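Local coordinates for NudC domain-containing protein 2 (Mus musculus, PDB 2RH0) that interacts with LIS1 and may regulate the LIS1/dynein pathway by stabilising LIS1 together with the Hsp90 chaperone, at residues I27-P32 with V49-G54. Numbering follows the deposited sequence.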
loop_
_atom_site.group_PDB
_atom_site.type_symbol
_atom_site.label_atom_id
_atom_site.label_comp_id
_atom_site.label_asym_id
_atom_site.label_seq_id
_atom_site.Cartn_x
_atom_site.Cartn_y
_atom_site.Cartn_z
ATOM N N ILE A 27 -9.287 5.149 -3.658
ATOM C CA ILE A 27 -8.556 6.418 -3.667
ATOM C C ILE A 27 -8.304 6.775 -2.231
ATOM O O ILE A 27 -9.249 6.980 -1.487
ATOM C CB ILE A 27 -9.335 7.596 -4.366
ATOM C CG1 ILE A 27 -9.951 7.133 -5.693
ATOM C CG2 ILE A 27 -8.390 8.827 -4.577
ATOM C CD1 ILE A 27 -10.850 8.170 -6.338
ATOM N N GLU A 28 -7.031 6.842 -1.836
ATOM C CA GLU A 28 -6.656 7.244 -0.504
ATOM C C GLU A 28 -5.984 8.600 -0.512
ATOM O O GLU A 28 -4.900 8.766 -1.067
ATOM C CB GLU A 28 -5.737 6.164 0.127
ATOM C CG GLU A 28 -6.428 4.787 0.183
ATOM C CD GLU A 28 -5.666 3.754 0.937
ATOM O OE1 GLU A 28 -4.481 3.997 1.240
ATOM O OE2 GLU A 28 -6.269 2.695 1.215
ATOM N N VAL A 29 -6.614 9.570 0.136
ATOM C CA VAL A 29 -6.186 10.974 0.095
ATOM C C VAL A 29 -5.747 11.415 1.483
ATOM O O VAL A 29 -6.551 11.442 2.382
ATOM C CB VAL A 29 -7.355 11.861 -0.425
ATOM C CG1 VAL A 29 -6.927 13.333 -0.654
ATOM C CG2 VAL A 29 -7.950 11.235 -1.702
ATOM N N GLN A 30 -4.457 11.693 1.678
ATOM C CA GLN A 30 -3.980 12.210 2.952
ATOM C C GLN A 30 -4.563 13.581 3.235
ATOM O O GLN A 30 -4.643 14.425 2.358
ATOM C CB GLN A 30 -2.454 12.295 2.970
ATOM C CG GLN A 30 -1.781 10.914 2.937
ATOM C CD GLN A 30 -2.054 10.109 4.186
ATOM O OE1 GLN A 30 -1.901 10.624 5.298
ATOM N NE2 GLN A 30 -2.465 8.845 4.020
ATOM N N VAL A 31 -5.043 13.773 4.453
ATOM C CA VAL A 31 -5.586 15.062 4.856
ATOM C C VAL A 31 -4.915 15.487 6.165
ATOM O O VAL A 31 -4.323 14.647 6.855
ATOM C CB VAL A 31 -7.146 15.033 4.960
ATOM C CG1 VAL A 31 -7.736 14.712 3.596
ATOM C CG2 VAL A 31 -7.651 14.028 6.016
ATOM N N PRO A 32 -4.967 16.786 6.483
ATOM C CA PRO A 32 -4.405 17.223 7.758
ATOM C C PRO A 32 -5.055 16.514 8.937
ATOM O O PRO A 32 -6.253 16.175 8.877
ATOM C CB PRO A 32 -4.668 18.723 7.759
ATOM C CG PRO A 32 -4.716 19.081 6.307
ATOM C CD PRO A 32 -5.421 17.920 5.661
ATOM N N VAL A 49 -15.355 12.843 -10.248
ATOM C CA VAL A 49 -15.143 12.904 -8.809
ATOM C C VAL A 49 -14.609 14.275 -8.443
ATOM O O VAL A 49 -13.974 14.939 -9.271
ATOM C CB VAL A 49 -14.154 11.812 -8.277
ATOM C CG1 VAL A 49 -14.772 10.415 -8.446
ATOM C CG2 VAL A 49 -12.755 11.898 -8.971
ATOM N N ALA A 50 -14.855 14.676 -7.190
ATOM C CA ALA A 50 -14.420 15.973 -6.663
ATOM C C ALA A 50 -14.312 15.875 -5.177
ATOM O O ALA A 50 -15.221 15.370 -4.528
ATOM C CB ALA A 50 -15.408 17.101 -7.042
ATOM N N LEU A 51 -13.209 16.360 -4.638
ATOM C CA LEU A 51 -12.978 16.343 -3.204
ATOM C C LEU A 51 -12.313 17.635 -2.804
ATOM O O LEU A 51 -11.302 18.030 -3.383
ATOM C CB LEU A 51 -12.101 15.163 -2.818
ATOM C CG LEU A 51 -11.599 15.040 -1.372
ATOM C CD1 LEU A 51 -12.696 14.798 -0.327
ATOM C CD2 LEU A 51 -10.676 13.936 -1.397
ATOM N N ALA A 52 -12.897 18.292 -1.814
ATOM C CA ALA A 52 -12.369 19.510 -1.229
ATOM C C ALA A 52 -12.399 19.286 0.276
ATOM O O ALA A 52 -13.337 18.679 0.781
ATOM C CB ALA A 52 -13.207 20.699 -1.597
ATOM N N VAL A 53 -11.305 19.672 0.940
ATOM C CA VAL A 53 -11.127 19.589 2.384
ATOM C C VAL A 53 -10.926 21.020 2.900
ATOM O O VAL A 53 -10.090 21.787 2.387
ATOM C CB VAL A 53 -9.909 18.734 2.816
ATOM C CG1 VAL A 53 -9.843 18.672 4.308
ATOM C CG2 VAL A 53 -9.989 17.332 2.268
ATOM N N GLY A 54 -11.724 21.398 3.894
ATOM C CA GLY A 54 -11.683 22.753 4.424
ATOM C C GLY A 54 -11.716 23.780 3.311
ATOM O O GLY A 54 -10.948 24.728 3.338
#
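No ring, amide or carboxylate plane enters where Val-29 meets Leu-51 and Val-31 meets Val-53; both surfaces are branched aliphatic groups. Val-29 and Leu-51 reach for each other tip to tip. Leu-51 CD2 is set against the fork of the valine, 3.8 Å from Val-29 CG2 and 3.9 Å from Val-29 CG1, so one methyl touches both branches. The leucine gets there fully extended: CG is anti to the backbone N (chi1 173°), and CD2 continues the chain beyond it. Two residues on, the side chains of Val-31 and Val-53 cross at about a right angle, with Val-31 CG1 lying 3.7 Å from Val-53 CG2. The segments run in the same direction, their CA atoms 9.3 Å apart at Val-29 and Leu-51 but 7.6 Å at Val-31 and Val-53, and no hydrogen bond spans them. This is face-to-face packing in the beta-sandwich of the CS domain, a p23/HSP20-like fold, with strands 24-30 and 48-53 in opposing sheets. Ile-58 touches Val-29 and Val-53, while Ile-40 covers Leu-51 and Val-53 and Trp-15 meets Val-29. Residues 27-30 also pair antiparallel with a strand of the second subunit, which extends their sheet across the interface.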